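Local coordinates for aspartate--tRNA(Asp/Asn) ligase (Sulfolobus tokodaii, PDB 1WYD), which attaches aspartate to both tRNA(Asp) and tRNA(Asn), probably first activating the amino acid with ATP to form aspartyl-adenylate, at residues V25-D30 and F36-D41; A112-R117 and S413-V418; Y149-I154 and L242-H247; K290-K295 and L305-E310; K332-S335 and E339-E342. All blocks are in the same frame, centred on the assembly; numbering follows the deposited sequence.

Contact 1 of 5, residues V25-D30 and F36-D41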
# COMPACT_ATOMS: atom_id res chain seq x y z
N VAL B 25 -10.22 -0.76 30.30
CA VAL B 25 -10.92 -1.62 31.23
C VAL B 25 -11.61 -2.75 30.48
O VAL B 25 -12.72 -2.60 29.96
CB VAL B 25 -11.94 -0.80 32.03
CG1 VAL B 25 -12.79 -1.71 32.94
CG2 VAL B 25 -11.21 0.32 32.84
N HIS B 26 -10.95 -3.92 30.47
CA HIS B 26 -11.49 -5.14 29.87
C HIS B 26 -12.56 -5.86 30.71
O HIS B 26 -13.60 -6.29 30.18
CB HIS B 26 -10.33 -6.11 29.60
CG HIS B 26 -10.68 -7.21 28.67
ND1 HIS B 26 -10.64 -7.06 27.30
CD2 HIS B 26 -11.08 -8.48 28.90
CE1 HIS B 26 -11.00 -8.19 26.73
NE2 HIS B 26 -11.28 -9.06 27.68
N LEU B 27 -12.28 -6.04 32.01
CA LEU B 27 -13.21 -6.68 32.94
C LEU B 27 -13.02 -6.08 34.31
O LEU B 27 -11.96 -5.54 34.62
CB LEU B 27 -12.97 -8.18 33.10
CG LEU B 27 -13.57 -9.13 32.08
CD1 LEU B 27 -12.58 -10.32 31.94
CD2 LEU B 27 -14.98 -9.58 32.47
N LEU B 28 -14.05 -6.24 35.13
CA LEU B 28 -14.12 -5.62 36.44
C LEU B 28 -14.82 -6.66 37.34
O LEU B 28 -15.99 -6.99 37.12
CB LEU B 28 -14.95 -4.33 36.32
CG LEU B 28 -14.44 -2.91 36.64
CD1 LEU B 28 -12.91 -2.71 36.57
CD2 LEU B 28 -15.19 -1.85 35.78
N ARG B 29 -14.08 -7.21 38.31
CA ARG B 29 -14.70 -8.10 39.30
C ARG B 29 -14.30 -7.70 40.71
O ARG B 29 -13.28 -7.04 40.93
CB ARG B 29 -14.41 -9.59 39.01
CG ARG B 29 -14.73 -10.07 37.58
CD ARG B 29 -16.23 -10.36 37.28
NE ARG B 29 -16.53 -10.27 35.83
CZ ARG B 29 -17.56 -10.85 35.22
NH1 ARG B 29 -18.43 -11.57 35.91
NH2 ARG B 29 -17.73 -10.72 33.92
N ASP B 30 -15.14 -8.09 41.67
CA ASP B 30 -14.88 -7.82 43.09
C ASP B 30 -14.87 -9.14 43.85
O ASP B 30 -15.80 -9.93 43.75
CB ASP B 30 -15.94 -6.88 43.67
CG ASP B 30 -15.82 -5.49 43.13
OD1 ASP B 30 -15.24 -4.61 43.79
OD2 ASP B 30 -16.24 -5.21 42.00
N PHE B 36 -10.69 -6.30 41.12
CA PHE B 36 -9.79 -6.79 40.11
C PHE B 36 -10.10 -6.15 38.76
O PHE B 36 -11.22 -6.21 38.30
CB PHE B 36 -9.89 -8.31 40.04
CG PHE B 36 -9.27 -9.01 41.21
CD1 PHE B 36 -10.04 -9.37 42.31
CD2 PHE B 36 -7.91 -9.30 41.23
CE1 PHE B 36 -9.47 -10.02 43.41
CE2 PHE B 36 -7.33 -9.95 42.33
CZ PHE B 36 -8.11 -10.31 43.42
N ILE B 37 -9.12 -5.50 38.15
CA ILE B 37 -9.31 -4.95 36.82
C ILE B 37 -8.45 -5.70 35.83
O ILE B 37 -7.24 -5.63 35.93
CB ILE B 37 -8.94 -3.44 36.78
CG1 ILE B 37 -9.54 -2.68 37.97
CG2 ILE B 37 -9.42 -2.82 35.48
CD1 ILE B 37 -9.09 -1.26 38.05
N ILE B 38 -9.07 -6.42 34.88
CA ILE B 38 -8.32 -6.87 33.73
C ILE B 38 -8.21 -5.65 32.78
O ILE B 38 -9.22 -5.09 32.32
CB ILE B 38 -8.96 -8.12 33.02
CG1 ILE B 38 -9.23 -9.30 33.96
CG2 ILE B 38 -8.09 -8.60 31.84
CD1 ILE B 38 -8.14 -9.67 34.95
N LEU B 39 -6.98 -5.23 32.55
CA LEU B 39 -6.68 -4.13 31.66
C LEU B 39 -6.22 -4.67 30.32
O LEU B 39 -5.61 -5.76 30.26
CB LEU B 39 -5.62 -3.21 32.28
CG LEU B 39 -5.26 -1.92 31.55
CD1 LEU B 39 -6.34 -0.86 31.76
CD2 LEU B 39 -3.92 -1.44 32.09
N ARG B 40 -6.51 -3.93 29.25
CA ARG B 40 -6.10 -4.31 27.89
C ARG B 40 -5.34 -3.18 27.24
O ARG B 40 -5.76 -2.02 27.32
CB ARG B 40 -7.32 -4.61 27.01
CG ARG B 40 -6.92 -5.15 25.66
CD ARG B 40 -8.00 -5.12 24.60
NE ARG B 40 -9.29 -5.14 25.24
CZ ARG B 40 -10.18 -4.15 25.12
NH1 ARG B 40 -9.90 -3.12 24.33
NH2 ARG B 40 -11.33 -4.23 25.78
N ASP B 41 -4.23 -3.52 26.60
CA ASP B 41 -3.42 -2.61 25.79
C ASP B 41 -3.04 -3.39 24.56
O ASP B 41 -3.47 -4.54 24.41
CB ASP B 41 -2.21 -1.99 26.55
CG ASP B 41 -1.01 -2.97 26.74
OD1 ASP B 41 -0.08 -2.61 27.51
OD2 ASP B 41 -0.87 -4.08 26.19

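Contact 2 of 5, residues A112-R117 and S413-V418. With SO4 (sulfate ion), chain G.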
# COMPACT_ATOMS: atom_id res chain seq x y z
N ALA B 112 -24.85 -11.90 18.28
CA ALA B 112 -25.44 -11.14 17.18
C ALA B 112 -24.71 -11.31 15.84
O ALA B 112 -23.53 -11.67 15.78
CB ALA B 112 -25.60 -9.66 17.54
N ASP B 113 -25.46 -11.07 14.77
CA ASP B 113 -24.97 -11.16 13.40
C ASP B 113 -23.95 -10.08 13.07
O ASP B 113 -23.83 -9.05 13.76
CB ASP B 113 -26.16 -10.96 12.45
CG ASP B 113 -26.89 -9.64 12.73
OD1 ASP B 113 -27.73 -9.63 13.66
OD2 ASP B 113 -26.65 -8.57 12.11
N ILE B 114 -23.25 -10.33 11.97
CA ILE B 114 -22.36 -9.37 11.33
C ILE B 114 -22.90 -7.91 11.32
O ILE B 114 -22.20 -6.96 11.71
CB ILE B 114 -22.07 -9.92 9.91
CG1 ILE B 114 -20.63 -9.62 9.46
CG2 ILE B 114 -23.19 -9.51 8.91
CD1 ILE B 114 -19.99 -8.38 9.98
N ASP B 115 -24.14 -7.74 10.92
CA ASP B 115 -24.67 -6.37 10.77
C ASP B 115 -24.87 -5.63 12.06
O ASP B 115 -24.62 -4.43 12.11
CB ASP B 115 -25.89 -6.34 9.87
CG ASP B 115 -25.52 -6.59 8.43
OD1 ASP B 115 -24.60 -5.88 7.91
OD2 ASP B 115 -26.04 -7.51 7.77
N THR B 116 -25.26 -6.33 13.12
CA THR B 116 -25.28 -5.78 14.48
C THR B 116 -23.89 -5.42 15.02
O THR B 116 -23.74 -4.47 15.77
CB THR B 116 -25.94 -6.77 15.47
OG1 THR B 116 -27.23 -7.14 14.98
CG2 THR B 116 -26.20 -6.08 16.83
N ARG B 117 -22.89 -6.22 14.66
CA ARG B 117 -21.52 -5.93 15.03
C ARG B 117 -20.92 -4.74 14.29
O ARG B 117 -20.16 -3.96 14.88
CB ARG B 117 -20.66 -7.17 14.80
CG ARG B 117 -20.85 -8.22 15.87
CD ARG B 117 -20.93 -9.60 15.30
NE ARG B 117 -19.67 -9.92 14.65
CZ ARG B 117 -19.54 -10.80 13.67
NH1 ARG B 117 -20.60 -11.47 13.22
NH2 ARG B 117 -18.33 -11.01 13.15
N SER B 413 -15.25 -16.10 6.76
CA SER B 413 -16.05 -14.98 6.23
C SER B 413 -15.19 -13.75 5.99
O SER B 413 -14.46 -13.28 6.87
CB SER B 413 -17.22 -14.65 7.14
OG SER B 413 -17.97 -13.54 6.64
N VAL B 414 -15.27 -13.24 4.77
CA VAL B 414 -14.59 -12.02 4.38
C VAL B 414 -15.06 -10.78 5.15
O VAL B 414 -14.33 -9.82 5.29
CB VAL B 414 -14.74 -11.79 2.88
CG1 VAL B 414 -16.12 -11.16 2.56
CG2 VAL B 414 -13.60 -10.98 2.36
N LYS B 415 -16.28 -10.82 5.68
CA LYS B 415 -16.78 -9.67 6.43
C LYS B 415 -16.29 -9.78 7.84
O LYS B 415 -16.41 -8.87 8.63
CB LYS B 415 -18.31 -9.62 6.43
CG LYS B 415 -18.94 -9.72 5.06
CD LYS B 415 -20.27 -10.51 5.16
CE LYS B 415 -21.36 -9.65 5.77
NZ LYS B 415 -22.67 -10.32 5.63
N GLU B 416 -15.75 -10.94 8.16
CA GLU B 416 -15.08 -11.11 9.43
C GLU B 416 -13.58 -10.78 9.34
O GLU B 416 -12.91 -10.67 10.37
CB GLU B 416 -15.32 -12.50 9.93
CG GLU B 416 -16.76 -12.92 9.94
CD GLU B 416 -17.15 -13.55 11.25
OE1 GLU B 416 -16.29 -14.25 11.87
OE2 GLU B 416 -18.32 -13.34 11.64
N ILE B 417 -13.04 -10.62 8.14
CA ILE B 417 -11.62 -10.28 7.99
C ILE B 417 -11.44 -8.78 7.74
O ILE B 417 -10.59 -8.12 8.36
CB ILE B 417 -10.97 -11.17 6.88
CG1 ILE B 417 -10.77 -12.61 7.41
CG2 ILE B 417 -9.64 -10.60 6.41
CD1 ILE B 417 -10.79 -13.75 6.37
N VAL B 418 -12.28 -8.23 6.86
CA VAL B 418 -12.13 -6.84 6.48
C VAL B 418 -12.82 -5.98 7.56
O VAL B 418 -14.03 -6.11 7.78
CB VAL B 418 -12.66 -6.58 5.07
CG1 VAL B 418 -12.67 -5.11 4.72
CG2 VAL B 418 -11.87 -7.38 4.06
S SO4 G . -19.07 -13.96 3.30
O1 SO4 G . -19.63 -15.23 3.75
O2 SO4 G . -19.99 -13.36 2.31
O3 SO4 G . -17.76 -14.23 2.68
O4 SO4 G . -18.92 -13.08 4.45

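Contact 3 of 5, residues Y149-I154 and L242-H247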
# COMPACT_ATOMS: atom_id res chain seq x y z
N TYR B 149 11.34 -7.63 -2.51
CA TYR B 149 12.52 -6.77 -2.48
C TYR B 149 13.75 -7.60 -2.68
O TYR B 149 14.67 -7.17 -3.35
CB TYR B 149 12.69 -6.05 -1.12
CG TYR B 149 11.65 -5.06 -0.73
CD1 TYR B 149 11.20 -4.09 -1.63
CD2 TYR B 149 11.10 -5.07 0.55
CE1 TYR B 149 10.22 -3.16 -1.26
CE2 TYR B 149 10.11 -4.13 0.95
CZ TYR B 149 9.67 -3.19 0.03
OH TYR B 149 8.70 -2.23 0.39
N LYS B 150 13.76 -8.80 -2.10
CA LYS B 150 14.89 -9.73 -2.28
C LYS B 150 15.07 -10.09 -3.75
O LYS B 150 16.19 -10.39 -4.17
CB LYS B 150 14.69 -11.00 -1.45
CG LYS B 150 15.97 -11.70 -1.02
CD LYS B 150 15.75 -13.17 -0.53
CE LYS B 150 15.02 -13.28 0.82
NZ LYS B 150 15.49 -12.34 1.93
N GLU B 151 13.99 -10.04 -4.54
CA GLU B 151 14.08 -10.40 -5.96
C GLU B 151 14.23 -9.17 -6.82
O GLU B 151 14.21 -9.23 -8.05
CB GLU B 151 12.86 -11.19 -6.41
CG GLU B 151 12.55 -12.43 -5.58
CD GLU B 151 13.56 -13.55 -5.78
OE1 GLU B 151 13.80 -14.32 -4.83
OE2 GLU B 151 14.12 -13.66 -6.89
N GLY B 152 14.43 -8.04 -6.15
CA GLY B 152 14.55 -6.76 -6.82
C GLY B 152 13.25 -6.23 -7.42
O GLY B 152 13.28 -5.53 -8.42
N PHE B 153 12.12 -6.55 -6.81
CA PHE B 153 10.87 -5.95 -7.25
C PHE B 153 10.70 -4.51 -6.70
O PHE B 153 11.09 -4.21 -5.58
CB PHE B 153 9.69 -6.87 -6.92
CG PHE B 153 9.51 -7.99 -7.91
CD1 PHE B 153 10.38 -9.11 -7.92
CD2 PHE B 153 8.46 -7.96 -8.85
CE1 PHE B 153 10.19 -10.17 -8.84
CE2 PHE B 153 8.28 -9.01 -9.79
CZ PHE B 153 9.15 -10.12 -9.77
N ILE B 154 10.16 -3.63 -7.52
CA ILE B 154 9.97 -2.22 -7.20
C ILE B 154 8.49 -2.01 -6.90
O ILE B 154 7.65 -2.55 -7.63
CB ILE B 154 10.42 -1.34 -8.42
CG1 ILE B 154 11.95 -1.32 -8.53
CG2 ILE B 154 9.97 0.13 -8.30
CD1 ILE B 154 12.48 -1.03 -9.98
N LEU B 242 5.73 -16.91 -6.48
CA LEU B 242 4.62 -16.84 -5.55
C LEU B 242 4.79 -17.91 -4.47
O LEU B 242 4.63 -17.62 -3.30
CB LEU B 242 3.27 -16.92 -6.30
CG LEU B 242 2.04 -17.50 -5.64
CD1 LEU B 242 1.34 -16.45 -4.81
CD2 LEU B 242 1.16 -18.00 -6.69
N GLU B 243 5.15 -19.12 -4.89
CA GLU B 243 5.52 -20.20 -3.98
C GLU B 243 6.44 -19.68 -2.88
O GLU B 243 6.18 -19.84 -1.69
CB GLU B 243 6.20 -21.36 -4.75
CG GLU B 243 5.25 -22.30 -5.52
CD GLU B 243 5.96 -23.46 -6.26
OE1 GLU B 243 7.18 -23.36 -6.58
OE2 GLU B 243 5.28 -24.49 -6.53
N LYS B 244 7.51 -19.01 -3.28
CA LYS B 244 8.46 -18.50 -2.29
C LYS B 244 7.87 -17.41 -1.39
O LYS B 244 8.18 -17.35 -0.20
CB LYS B 244 9.73 -18.00 -3.00
CG LYS B 244 10.59 -19.15 -3.57
CD LYS B 244 11.42 -18.73 -4.82
CE LYS B 244 12.78 -18.11 -4.44
NZ LYS B 244 13.72 -18.05 -5.63
N ILE B 245 7.05 -16.54 -1.99
CA ILE B 245 6.28 -15.51 -1.28
C ILE B 245 5.39 -16.15 -0.20
O ILE B 245 5.49 -15.82 0.98
CB ILE B 245 5.42 -14.71 -2.32
CG1 ILE B 245 6.31 -13.82 -3.21
CG2 ILE B 245 4.31 -13.87 -1.61
CD1 ILE B 245 5.53 -12.97 -4.16
N LEU B 246 4.54 -17.08 -0.62
CA LEU B 246 3.57 -17.72 0.27
C LEU B 246 4.26 -18.45 1.39
O LEU B 246 3.80 -18.46 2.52
CB LEU B 246 2.74 -18.72 -0.50
CG LEU B 246 1.70 -18.22 -1.48
CD1 LEU B 246 0.93 -19.42 -1.98
CD2 LEU B 246 0.76 -17.28 -0.76
N HIS B 247 5.38 -19.06 1.06
CA HIS B 247 6.20 -19.74 2.03
C HIS B 247 6.73 -18.76 3.06
O HIS B 247 6.71 -19.03 4.27
CB HIS B 247 7.36 -20.46 1.32
CG HIS B 247 8.18 -21.30 2.23
ND1 HIS B 247 7.80 -22.57 2.61
CD2 HIS B 247 9.32 -21.03 2.90
CE1 HIS B 247 8.70 -23.07 3.45
NE2 HIS B 247 9.62 -22.15 3.64

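Contact 4 of 5, residues K290-K295 and L305-E310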
# COMPACT_ATOMS: atom_id res chain seq x y z
N LYS B 290 -16.46 -38.63 -11.62
CA LYS B 290 -17.28 -38.70 -10.41
C LYS B 290 -18.75 -38.43 -10.71
O LYS B 290 -19.59 -38.48 -9.80
CB LYS B 290 -16.79 -37.71 -9.34
CG LYS B 290 -15.45 -38.02 -8.76
CD LYS B 290 -15.58 -38.33 -7.31
CE LYS B 290 -14.25 -38.90 -6.78
NZ LYS B 290 -14.03 -40.35 -7.14
N GLY B 291 -19.06 -38.11 -11.97
CA GLY B 291 -20.43 -37.98 -12.43
C GLY B 291 -21.05 -36.60 -12.56
O GLY B 291 -22.27 -36.48 -12.68
N TYR B 292 -20.22 -35.56 -12.55
CA TYR B 292 -20.71 -34.19 -12.68
C TYR B 292 -20.82 -33.85 -14.13
O TYR B 292 -20.02 -34.31 -14.97
CB TYR B 292 -19.84 -33.18 -11.88
CG TYR B 292 -19.90 -33.49 -10.41
CD1 TYR B 292 -18.94 -34.30 -9.84
CD2 TYR B 292 -20.97 -33.06 -9.62
CE1 TYR B 292 -18.99 -34.65 -8.52
CE2 TYR B 292 -21.05 -33.42 -8.28
CZ TYR B 292 -20.04 -34.23 -7.74
OH TYR B 292 -20.05 -34.64 -6.42
N ASN B 293 -21.86 -33.08 -14.44
CA ASN B 293 -22.12 -32.67 -15.80
C ASN B 293 -21.24 -31.49 -16.18
O ASN B 293 -21.68 -30.32 -16.14
CB ASN B 293 -23.60 -32.33 -15.98
CG ASN B 293 -23.97 -32.14 -17.44
OD1 ASN B 293 -25.15 -31.98 -17.77
ND2 ASN B 293 -22.97 -32.17 -18.33
N ILE B 294 -20.00 -31.82 -16.55
CA ILE B 294 -18.96 -30.84 -16.82
C ILE B 294 -18.13 -31.22 -18.07
O ILE B 294 -17.53 -32.30 -18.15
CB ILE B 294 -18.09 -30.58 -15.55
CG1 ILE B 294 -17.29 -29.28 -15.70
CG2 ILE B 294 -17.17 -31.77 -15.21
CD1 ILE B 294 -17.06 -28.55 -14.41
N LYS B 295 -18.15 -30.32 -19.05
CA LYS B 295 -17.49 -30.51 -20.33
C LYS B 295 -16.25 -29.64 -20.40
O LYS B 295 -16.26 -28.50 -19.91
CB LYS B 295 -18.46 -30.12 -21.48
N LEU B 305 -14.66 -27.14 -6.90
CA LEU B 305 -13.43 -27.00 -6.12
C LEU B 305 -13.50 -27.82 -4.85
O LEU B 305 -12.49 -28.38 -4.39
CB LEU B 305 -13.16 -25.54 -5.79
CG LEU B 305 -12.90 -24.58 -6.93
CD1 LEU B 305 -12.86 -23.16 -6.38
CD2 LEU B 305 -11.58 -24.92 -7.65
N ARG B 306 -14.70 -27.92 -4.28
CA ARG B 306 -14.91 -28.80 -3.13
C ARG B 306 -14.53 -30.25 -3.43
O ARG B 306 -13.77 -30.86 -2.68
CB ARG B 306 -16.32 -28.71 -2.58
CG ARG B 306 -16.54 -27.46 -1.74
CD ARG B 306 -17.82 -27.48 -0.88
NE ARG B 306 -17.92 -26.27 -0.06
CZ ARG B 306 -18.66 -25.21 -0.40
NH1 ARG B 306 -19.38 -25.21 -1.54
NH2 ARG B 306 -18.68 -24.14 0.42
N ILE B 307 -15.03 -30.77 -4.55
CA ILE B 307 -14.78 -32.15 -4.94
C ILE B 307 -13.31 -32.28 -5.30
O ILE B 307 -12.65 -33.27 -4.94
CB ILE B 307 -15.71 -32.56 -6.11
CG1 ILE B 307 -17.18 -32.33 -5.75
CG2 ILE B 307 -15.51 -34.01 -6.50
CD1 ILE B 307 -17.95 -31.66 -6.87
N LEU B 308 -12.78 -31.27 -6.00
CA LEU B 308 -11.35 -31.29 -6.35
C LEU B 308 -10.50 -31.37 -5.09
O LEU B 308 -9.56 -32.15 -5.01
CB LEU B 308 -10.97 -30.08 -7.21
CG LEU B 308 -11.35 -30.23 -8.68
CD1 LEU B 308 -10.84 -29.05 -9.51
CD2 LEU B 308 -10.87 -31.57 -9.28
N ASN B 309 -10.87 -30.56 -4.11
CA ASN B 309 -10.22 -30.56 -2.79
C ASN B 309 -10.38 -31.92 -2.09
O ASN B 309 -9.39 -32.49 -1.59
CB ASN B 309 -10.80 -29.43 -1.94
CG ASN B 309 -10.21 -29.36 -0.55
OD1 ASN B 309 -10.89 -28.94 0.38
ND2 ASN B 309 -8.94 -29.75 -0.40
N GLU B 310 -11.61 -32.43 -2.08
CA GLU B 310 -11.91 -33.73 -1.47
C GLU B 310 -11.18 -34.92 -2.14
O GLU B 310 -11.15 -36.01 -1.58
CB GLU B 310 -13.43 -33.98 -1.44
CG GLU B 310 -14.11 -33.77 -0.08
CD GLU B 310 -13.13 -33.63 1.09
OE1 GLU B 310 -12.57 -34.66 1.55
OE2 GLU B 310 -12.93 -32.49 1.57

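Contact 5 of 5, residues K332-S335 and E339-E342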
# COMPACT_ATOMS: atom_id res chain seq x y z
N LYS B 332 -1.34 -15.01 -22.86
CA LYS B 332 -0.68 -15.78 -23.93
C LYS B 332 -1.29 -17.19 -24.05
O LYS B 332 -1.59 -17.82 -23.04
CB LYS B 332 0.83 -15.87 -23.70
CG LYS B 332 1.58 -16.64 -24.76
CD LYS B 332 2.97 -16.05 -25.05
CE LYS B 332 3.87 -17.10 -25.74
NZ LYS B 332 5.32 -16.88 -25.42
N SER B 333 -1.53 -17.63 -25.28
CA SER B 333 -2.08 -18.97 -25.54
C SER B 333 -0.92 -19.94 -25.57
O SER B 333 0.23 -19.54 -25.67
CB SER B 333 -2.79 -18.99 -26.88
OG SER B 333 -3.92 -18.14 -26.88
N LYS B 334 -1.21 -21.23 -25.46
CA LYS B 334 -0.14 -22.22 -25.53
C LYS B 334 0.24 -22.41 -27.00
O LYS B 334 -0.63 -22.39 -27.88
CB LYS B 334 -0.53 -23.55 -24.86
CG LYS B 334 -0.67 -23.45 -23.35
CD LYS B 334 -0.65 -24.80 -22.67
CE LYS B 334 0.72 -25.04 -22.01
NZ LYS B 334 0.89 -26.44 -21.56
N SER B 335 1.54 -22.53 -27.25
CA SER B 335 2.12 -22.67 -28.58
C SER B 335 1.77 -24.04 -29.19
O SER B 335 1.35 -24.12 -30.34
CB SER B 335 3.65 -22.47 -28.53
N GLU B 339 -5.94 -23.74 -28.04
CA GLU B 339 -7.18 -23.85 -27.27
C GLU B 339 -6.93 -23.66 -25.76
O GLU B 339 -7.85 -23.27 -25.03
CB GLU B 339 -7.86 -25.19 -27.55
N LEU B 340 -5.71 -23.95 -25.33
CA LEU B 340 -5.29 -23.78 -23.93
C LEU B 340 -4.53 -22.46 -23.71
O LEU B 340 -4.13 -21.78 -24.66
CB LEU B 340 -4.42 -24.97 -23.49
CG LEU B 340 -5.04 -26.37 -23.38
CD1 LEU B 340 -4.04 -27.37 -22.80
CD2 LEU B 340 -6.35 -26.38 -22.56
N SER B 341 -4.31 -22.08 -22.46
CA SER B 341 -3.64 -20.82 -22.18
C SER B 341 -2.60 -20.96 -21.10
O SER B 341 -2.69 -21.85 -20.26
CB SER B 341 -4.65 -19.75 -21.81
OG SER B 341 -5.29 -20.10 -20.60
N GLU B 342 -1.61 -20.10 -21.14
CA GLU B 342 -0.56 -20.13 -20.14
C GLU B 342 -1.02 -19.39 -18.87
O GLU B 342 -0.51 -18.34 -18.53
CB GLU B 342 0.75 -19.58 -20.71
CG GLU B 342 1.51 -20.56 -21.60
CD GLU B 342 2.93 -20.11 -21.99
OE1 GLU B 342 3.60 -19.35 -21.23
OE2 GLU B 342 3.39 -20.52 -23.07

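Contact 1 of 5, residues V25-D30 and F36-D41
The imidazole of His26 meets the guanidinium of Arg40 edge to edge, their planes 76° apart, on an antiparallel hairpin of the OB-fold domain. Arg40 comes side-on: NE donates to His26 ND1 at 3.1 Å, in the plane of the ring, and NH2 reaches the same ND1 from a tilt out of it. Since both are donors, ND1 probably carries no proton; NH2 also forms a salt bridge with Glu66. CG2 of Ile38 nears the imidazole obliquely, while the Arg29 carbonyl O lies off the edge of the Phe36 ring, near its plane, closest to Phe36 CB. A leucine in place of His26 would probably leave Arg40 NE without its acceptor and the guanidinium freer to turn. On the face opposite Phe36 and Ile38, Leu28 CD1 packs on Ile37 CG1 at 3.6 Å. A classic beta bulge shifts the register by one: His26 and Leu27 both face Ile38, whose O accepts from His26 N at 2.8 Å and from Leu27 N at 3.2 Å.

Contact 2 of 5, residues A112-R117 and S413-V418
Carboxylate oxygen OE2 of Glu416 is held by two nitrogens of Arg117, with NH2 at 2.8 Å as the main bond of a salt bridge and NH1 adding a weak one. OE2 lies near the guanidinium plane, at its edge, whereas NH2 stands well above the carboxylate plane; the two flat groups are turned 78° apart. Bends at chi2 and chi3 of Arg117 carry its guanidinium across to the turn. Beside this polar pair, Ile114 and Lys415 cross at about a right angle. CG2 of Ile114 lies 3.4 Å from Lys415 NZ, and its CG1 packs against CB and CE of the same lysine, so the aliphatic chain supplies the apolar surface.

Ile114 begins a short helix whose N-cap is Asp113: OD2 accepts from Thr116 N and OD1 from Thr116 OG1. Residues 413-416 form a type I beta turn after helix 401-409. A sulfate ion, probably from the crystallisation liquor, sits at this turn near Ser413 and receives a weak bond from Val414 N; Phe218 N also binds it. The contact thus ties helix 114-118 to the loop after helix 401-409, both in the class II synthetase region. Asp115 is bridged to Arg426 nearby, and the positive charge of Arg117 probably helps to stabilise Glu416 as a carboxylate.

Contact 3 of 5, residues Y149-I154 and L242-H247
The backbones of 149-154 and 242-247 stay apart, and just one pair of side chains spans the gap. Residues 242-247 are a regular stretch of helix 235-256, with Leu246 N bonded to Leu242 O at 2.7 Å. The other segment is the C-terminal end of helix 128-150, where the chain turns away: Gly152, with positive phi (71°), is the C-prime residue of a Schellman motif, in which Gly152 N bonds to Tyr149 O at 2.9 Å and Phe153 N to Leu148 O. The Glu151 carboxylate approaches Lys244 through OE1, which lies 3.8 Å from NZ, a long salt bridge without a hydrogen bond. The two chains cross at about a right angle. Glu151 is bent at chi2 (-71°), and Lys244 at chi3 (87°), so that each terminus is brought round to the other.

Both helices belong to the class II synthetase catalytic domain, and this ion pair links the turn after one to the other at the surface. Deeper in, Ile245 packs on Phe144, Thr147 and Leu148 of helix 128-150. Beyond the turn, Ile154 pairs by its backbone with Arg201 and Phe203 at the edge of the large sheet. Lys42 of the second subunit donates through NZ to Gly152 O.

Contact 4 of 5, residues K290-K295 and L305-E310
Ile307 lays its terminal methyl over one face of the Tyr292 ring. CD1 stands 3.7 Å from the ring centroid and 24° off the ring normal, a CH-pi contact displaced toward the phenol end; the closest ring atom is Tyr292 CZ, 3.4 Å from Ile307 CD1. The two side chains arrive from opposite directions. In Ile307, CG1 lies opposite the carbonyl carbon (chi1 -56°) and carries CD1 out from the helix to the ring, while CG2 lies opposite the backbone N. That second methyl comes 4.1 Å from Tyr292 CE1 and, more loosely, 4.4 Å from Lys290 CD, so both branches of the isoleucine are used. Tyr292 has the same kind of first torsion (chi1 -63°), and its ring presents a flat side to the helix.

With an alanine in place of Ile307, both outer branches go, and the Tyr292 face would probably lose its methyl cover and the ring become freer to move. Beyond CD the Lys290 chain leads away from Ile307; the side chain also touches Glu311. Gly291, with positive phi, closes helix 280-289. This surface contact in the catalytic domain has the Schellman motif ending one helix followed by an aromatic residue that packs on the next, 302-312.

Contact 5 of 5, residues K332-S335 and E339-E342
Two backbone hydrogen bonds join Lys332-Ser335 to Glu339-Glu342, one on each side of the pair Ser333 and Ser341. Glu342 N donates to Lys332 O at 3.0 Å, nearly straight, and Lys334 N donates to Leu340 O at 3.1 Å from above the carbonyl plane. Between them the CA atoms of Ser333 and Ser341 approach to 4.1 Å.

The polar side-chain ends find their mates elsewhere. Ser341 OG bonds to Trp322 O and to the hydroxyl of Ser343; Glu342 OE1 is hydrogen-bonded to Thr358 OG1; and Lys334 NZ forms a salt bridge with Asp321. The side-chain contacts across the two segments are mainly aliphatic. Lys334 and Leu340 lie alongside each other, pointing the same way, with Lys334 CD 3.9 Å from Leu340 CB, and Lys334 CG 4.0 Å from Glu342 CG. The bend at chi3 of Lys334 (104°) separates this packed portion from its charged end. Lys332 NZ and Glu342 OE2, opposite charges, are 4.7 Å apart, not in contact.

The backbones of Lys332 and Glu342 bond to that of Thr358, at the end of strand 351-358. This single beta bridge lies in the loop before strand 343-348, near Arg359, predicted to bind aspartate in the class II active site.

In the fold
Contact 1 lies in the OB-fold domain, the other four in the class II catalytic domain; its centre is 61 Å from that of contact 5, across the chain's centre. Contact 2 joins segments almost 300 residues apart, so contacts 3, 4 and 5 fall between them in sequence. Two contacts approach the predicted active site: the side chain of Lys415 in contact 2 is about 9 Å from that of Ala402, at the ATP site, and that of Lys332 in contact 5 about 6 Å from that of Arg359, a predicted aspartate-binding residue. Contacts 4 and 5 come within about 10 Å at their nearest atoms, while contacts 1, 3 and 4 lie away from the predicted substrate sites.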